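Local coordinates for peptidase, M20/M25/M40 family (Staphylococcus aureus, PDB 4EWT), which acts as a metal-dependent amidohydrolase of the M20 peptidase family, probably cleaving amide bonds of N-acylated substrates at a two-manganese centre, at the interface of chains A and B. Numbering follows the deposited sequence. Chains: chain A/B, Peptidase, M20/M25/M40 family.

Contact 1: the interface of chains A and B. Residues chain A 279-280, 283; chain B 279-280, 283.
A:Asp283 and B:Asp283 cross at about a right angle: OD2 of B:Asp283 stands over the face of the A:Asp283 carboxylate, the two carboxylate planes turned 75° apart. OD2 of A:Asp283 comes within 2.9 Å of OD2 of B:Asp283, a doubtful and probably repulsive approach of two oxygens, likely eased by the lysine ammonium groups around them.

A lysine of the same chain, one helical turn back, reaches each acid. NZ of A:Lys279 gives a hydrogen-bonded salt bridge of 3.0 Å to OD2 of A:Asp283, arriving on the syn side and 17° out of the carboxylate plane. The chain gets there with CG anti to the backbone N (chi1 179°) and bends at chi2 and chi4 that bring the ammonium round to the syn side of its own acid. On the other subunit NZ of B:Lys279 uses the syn lone pair of OD2 of B:Asp283 at 2.7 Å.

Across the interface the ammonium groups act at longer range. NZ of B:Lys279 makes a weak hydrogen bond of 3.3 Å to OD1 of A:Asp283, whereas NZ of A:Lys279 stands 3.9 Å from OD2 of B:Asp283, a looser salt bridge. The two halves are therefore related by the two-fold without matching in detail. Below the charged cluster, CA of A:Gly280 packs 3.8 Å from CB of B:Asp283, and with no side chain at A:Gly280 the helices can probably approach closely here.

All six residues belong to helix 264-285, near its C-terminal end, where the copies from the two chains meet at the middle of the A-B pair.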
ATOM      1  N   LYS A 279     -14.585  -5.903  -6.013  1.00 14.55           N
ATOM      2  CA  LYS A 279     -15.276  -6.952  -5.255  1.00 15.20           C
ATOM      3  C   LYS A 279     -14.477  -7.430  -4.020  1.00 14.77           C
ATOM      4  O   LYS A 279     -15.041  -7.622  -2.933  1.00 14.71           O
ATOM      5  CB  LYS A 279     -15.563  -8.142  -6.164  1.00 15.54           C
ATOM      6  CG  LYS A 279     -16.251  -9.294  -5.489  1.00 18.86           C
ATOM      7  CD  LYS A 279     -15.279 -10.316  -4.848  1.00 23.66           C
ATOM      8  CE  LYS A 279     -15.961 -11.676  -4.622  1.00 29.11           C
ATOM      9  NZ  LYS A 279     -16.408 -11.792  -3.198  1.00 31.07           N
ATOM     10  N   GLY A 280     -13.186  -7.677  -4.221  1.00 13.38           N
ATOM     11  CA  GLY A 280     -12.310  -8.150  -3.166  1.00 13.77           C
ATOM     12  C   GLY A 280     -12.140  -7.131  -2.045  1.00 13.34           C
ATOM     13  O   GLY A 280     -11.934  -7.507  -0.885  1.00 13.07           O
ATOM     14  N   ASP A 283     -14.586  -7.760   0.784  1.00 15.79           N
ATOM     15  CA  ASP A 283     -14.215  -8.801   1.746  1.00 17.10           C
ATOM     16  C   ASP A 283     -13.023  -8.368   2.607  1.00 15.73           C
ATOM     17  O   ASP A 283     -12.980  -8.648   3.803  1.00 15.32           O
ATOM     18  CB  ASP A 283     -13.901 -10.111   1.022  1.00 18.23           C
ATOM     19  CG  ASP A 283     -15.012 -10.545   0.110  1.00 23.09           C
ATOM     20  OD1 ASP A 283     -16.004 -11.121   0.613  1.00 27.73           O
ATOM     21  OD2 ASP A 283     -14.896 -10.315  -1.119  1.00 28.95           O
TER
ATOM     22  N   LYS B 279      -8.722 -13.831   3.976  1.00 12.60           N
ATOM     23  CA  LYS B 279      -9.693 -14.218   2.947  1.00 14.70           C
ATOM     24  C   LYS B 279      -9.983 -13.094   1.924  1.00 14.37           C
ATOM     25  O   LYS B 279     -10.122 -13.377   0.740  1.00 15.17           O
ATOM     26  CB  LYS B 279     -10.918 -15.010   3.508  1.00 16.30           C
ATOM     27  CG  LYS B 279     -12.292 -14.375   3.514  1.00 21.12           C
ATOM     28  CD  LYS B 279     -12.838 -14.081   2.145  1.00 20.51           C
ATOM     29  CE  LYS B 279     -14.094 -14.874   1.864  1.00 25.83           C
ATOM     30  NZ  LYS B 279     -14.887 -14.162   0.882  1.00 24.41           N
ATOM     31  N   GLY B 280      -9.986 -11.837   2.357  1.00 13.59           N
ATOM     32  CA  GLY B 280      -9.956 -10.711   1.428  1.00 13.70           C
ATOM     33  C   GLY B 280      -8.762 -10.685   0.461  1.00 13.24           C
ATOM     34  O   GLY B 280      -8.889 -10.238  -0.669  1.00 13.69           O
ATOM     35  N   ASP B 283      -9.653 -12.934  -2.454  1.00 15.01           N
ATOM     36  CA  ASP B 283     -10.624 -12.336  -3.347  1.00 17.24           C
ATOM     37  C   ASP B 283     -10.031 -11.147  -4.129  1.00 16.92           C
ATOM     38  O   ASP B 283     -10.329 -10.999  -5.307  1.00 17.45           O
ATOM     39  CB  ASP B 283     -11.894 -11.923  -2.584  1.00 17.88           C
ATOM     40  CG  ASP B 283     -12.551 -13.097  -1.842  1.00 20.77           C
ATOM     41  OD1 ASP B 283     -12.275 -14.280  -2.167  1.00 19.72           O
ATOM     42  OD2 ASP B 283     -13.368 -12.824  -0.919  1.00 25.19           O
TER

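Contact 2: the interface of chains A and B. Residues chain A 224-229; chain B 202-203, 205, 249.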
ATOM      1  N   SER A 224       0.778  -2.828 -13.504  1.00 12.53           N
ATOM      2  CA  SER A 224       2.173  -3.208 -13.235  1.00 12.84           C
ATOM      3  C   SER A 224       2.401  -4.716 -13.203  1.00 12.66           C
ATOM      4  O   SER A 224       3.553  -5.169 -13.301  1.00 13.56           O
ATOM      5  CB  SER A 224       2.674  -2.576 -11.923  1.00 12.29           C
ATOM      6  OG  SER A 224       2.263  -3.364 -10.821  1.00 11.63           O
ATOM      7  N   ARG A 225       1.339  -5.484 -13.076  1.00 11.80           N
ATOM      8  CA  ARG A 225       1.386  -6.917 -12.929  1.00 12.78           C
ATOM      9  C   ARG A 225       0.473  -7.664 -13.917  1.00 13.03           C
ATOM     10  O   ARG A 225       0.875  -8.598 -14.519  1.00 13.23           O
ATOM     11  CB  ARG A 225       1.171  -7.350 -11.480  1.00 12.13           C
ATOM     12  CG  ARG A 225       2.152  -6.889 -10.489  1.00 11.61           C
ATOM     13  CD  ARG A 225       3.364  -7.717 -10.502  1.00 12.24           C
ATOM     14  NE  ARG A 225       4.298  -7.325 -11.510  1.00 12.82           N
ATOM     15  CZ  ARG A 225       5.429  -7.931 -11.791  1.00 13.19           C
ATOM     16  NH1 ARG A 225       5.799  -9.001 -11.175  1.00 13.49           N
ATOM     17  NH2 ARG A 225       6.177  -7.472 -12.718  1.00 13.62           N
ATOM     18  N   ARG A 226      -0.737  -7.185 -14.075  1.00 13.59           N
ATOM     19  CA  ARG A 226      -1.787  -7.926 -14.792  1.00 14.89           C
ATOM     20  C   ARG A 226      -1.713  -7.788 -16.316  1.00 15.72           C
ATOM     21  O   ARG A 226      -2.238  -8.634 -17.053  1.00 17.19           O
ATOM     22  CB  ARG A 226      -3.164  -7.474 -14.302  1.00 14.31           C
ATOM     23  CG  ARG A 226      -3.411  -7.785 -12.835  1.00 16.49           C
ATOM     24  CD  ARG A 226      -3.247  -9.267 -12.567  1.00 17.31           C
ATOM     25  NE  ARG A 226      -3.840  -9.655 -11.291  1.00 19.58           N
ATOM     26  CZ  ARG A 226      -3.366 -10.618 -10.510  1.00 17.83           C
ATOM     27  NH1 ARG A 226      -2.267 -11.264 -10.866  1.00 15.33           N
ATOM     28  NH2 ARG A 226      -3.982 -10.916  -9.370  1.00 16.89           N
ATOM     29  N   LEU A 227      -1.090  -6.714 -16.786  1.00 15.05           N
ATOM     30  CA  LEU A 227      -0.896  -6.515 -18.212  1.00 15.58           C
ATOM     31  C   LEU A 227       0.497  -6.963 -18.602  1.00 15.99           C
ATOM     32  O   LEU A 227       1.441  -6.845 -17.823  1.00 16.00           O
ATOM     33  CB  LEU A 227      -1.075  -5.041 -18.611  1.00 14.66           C
ATOM     34  CG  LEU A 227      -2.436  -4.395 -18.380  1.00 15.25           C
ATOM     35  CD1 LEU A 227      -2.401  -2.945 -18.876  1.00 14.52           C
ATOM     36  CD2 LEU A 227      -3.548  -5.196 -19.079  1.00 15.60           C
ATOM     37  N   SER A 228       0.614  -7.498 -19.809  1.00 16.65           N
ATOM     38  CA  SER A 228       1.915  -7.748 -20.382  1.00 17.44           C
ATOM     39  C   SER A 228       2.683  -6.436 -20.537  1.00 17.56           C
ATOM     40  O   SER A 228       2.103  -5.397 -20.846  1.00 17.02           O
ATOM     41  CB  SER A 228       1.776  -8.389 -21.751  1.00 17.88           C
ATOM     42  OG  SER A 228       3.028  -8.384 -22.401  1.00 20.00           O
ATOM     43  N   PRO A 229       4.008  -6.491 -20.355  1.00 18.52           N
ATOM     44  CA  PRO A 229       4.837  -5.309 -20.638  1.00 19.00           C
ATOM     45  C   PRO A 229       4.687  -4.792 -22.075  1.00 19.36           C
ATOM     46  O   PRO A 229       4.925  -3.609 -22.332  1.00 20.97           O
ATOM     47  CB  PRO A 229       6.270  -5.801 -20.389  1.00 19.09           C
ATOM     48  CG  PRO A 229       6.163  -7.270 -20.104  1.00 20.78           C
ATOM     49  CD  PRO A 229       4.766  -7.570 -19.703  1.00 18.51           C
TER
ATOM     50  N   PRO B 202       4.865 -10.925 -16.252  1.00 21.86           N
ATOM     51  CA  PRO B 202       4.018 -10.873 -15.051  1.00 20.61           C
ATOM     52  C   PRO B 202       2.564 -11.256 -15.306  1.00 20.89           C
ATOM     53  O   PRO B 202       1.890 -11.843 -14.423  1.00 19.50           O
ATOM     54  CB  PRO B 202       4.093  -9.395 -14.609  1.00 21.05           C
ATOM     55  CG  PRO B 202       4.596  -8.622 -15.827  1.00 23.12           C
ATOM     56  CD  PRO B 202       5.452  -9.610 -16.589  1.00 21.76           C
ATOM     57  N   HIS B 203       2.082 -10.922 -16.501  1.00 22.11           N
ATOM     58  CA  HIS B 203       0.695 -11.186 -16.884  1.00 22.86           C
ATOM     59  C   HIS B 203       0.344 -12.686 -16.917  1.00 23.01           C
ATOM     60  O   HIS B 203      -0.846 -13.038 -16.867  1.00 23.70           O
ATOM     61  CB  HIS B 203       0.366 -10.518 -18.240  1.00 23.93           C
ATOM     62  CG  HIS B 203       1.133 -11.081 -19.398  1.00 23.97           C
ATOM     63  ND1 HIS B 203       2.506 -10.985 -19.493  1.00 24.02           N
ATOM     64  CD2 HIS B 203       0.722 -11.749 -20.505  1.00 22.87           C
ATOM     65  CE1 HIS B 203       2.908 -11.586 -20.602  1.00 25.51           C
ATOM     66  NE2 HIS B 203       1.843 -12.050 -21.235  1.00 25.36           N
ATOM     67  N   ALA B 205       1.541 -14.787 -14.612  1.00 19.32           N
ATOM     68  CA  ALA B 205       1.813 -15.235 -13.262  1.00 17.06           C
ATOM     69  C   ALA B 205       0.858 -14.573 -12.249  1.00 16.09           C
ATOM     70  O   ALA B 205       0.100 -13.661 -12.597  1.00 16.26           O
ATOM     71  CB  ALA B 205       3.255 -14.934 -12.931  1.00 15.83           C
ATOM     72  N   ILE B 249       9.066 -14.862 -10.905  1.00 16.80           N
ATOM     73  CA  ILE B 249       7.916 -14.475 -10.084  1.00 15.55           C
ATOM     74  C   ILE B 249       7.640 -15.617  -9.102  1.00 14.44           C
ATOM     75  O   ILE B 249       7.466 -16.765  -9.503  1.00 14.17           O
ATOM     76  CB  ILE B 249       6.715 -14.097 -10.934  1.00 16.30           C
ATOM     77  CG1 ILE B 249       7.010 -12.747 -11.621  1.00 18.08           C
ATOM     78  CG2 ILE B 249       5.426 -14.036 -10.079  1.00 14.40           C
ATOM     79  CD1 ILE B 249       6.195 -12.500 -12.912  1.00 17.11           C
TER
HETATM   80  O   HOH W   1      -0.353 -10.948 -12.842  1.00  5.59           O
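CB of A:Ser228 sits over the face of the B:His203 imidazole, 3.4 Å from the ring centroid, a CH-pi contact. CG of B:His203 sits between the backbone N and the carbonyl carbon (chi1 65°), the crowded position, and this turns a ring face toward the serine. A:Ser228 has OG anti to its own backbone N, chi1 169°, and the hydroxyl passes beyond the ring centre toward CE1. The backbone fits closely here too: CB of B:His203 lodges 3.4 Å from both A:Ser228 N and A:Arg226 O, and A:Arg225 O packs against B:Pro202 CB.

A second flat group is capped alongside. CB of B:Pro202 sits over the middle of the A:Arg225 guanidinium, 3.4 Å from CZ, with the two side chains crossing at about a right angle. The guanidinium is steadied from within its own chain: NE gives a nearly straight hydrogen bond (171° at H) of 2.9 Å to the carbonyl O of A:Ser224. That oxygen lies close to the guanidinium plane, but NE approaches from above the carbonyl plane. Farther along, A:Pro229 and B:Pro202 meet tip to tip, CD to CD at 3.8 Å, so this part of the contact is held by shape and carbon packing.

The other side is looser and bridged by water. NH1 of A:Arg226 meets water 1 at the edge of its guanidinium, in plane, at 2.8 Å. The same water bonds to the carbonyl O of B:Ala205 at 2.8 Å and to the carbonyl O of B:Pro202, with a weaker link to the carbonyl O of A:Arg225. NH1 itself is 3.8 Å from O of B:Ala205, and the solvent molecule makes up the gap.

Chain A contributes the C-terminal end of helix 208-226 and the loop leading toward strand 233-242; chain B contributes the 3-10 helix 202-204, the residue following it and a fringe of strand 248-249.

The C-alpha centres of contact 1 and contact 2 are about 20 Å apart, and the two share no residues or secondary-structure elements. Contact 1 brings helix 264-285 of one chain against its own copy, close to the two-fold, whereas contact 2 joins different elements and so recurs with the chains exchanged. Charge dominates the first; carbon packing and a bridging water dominate the second. Together they tie the middle regions of the two chains, leaving the bodies that carry the chain termini at opposite ends. This would suit a two-fold dimer within the four-copy deposited assembly, although the structure alone does not show the oligomer in solution.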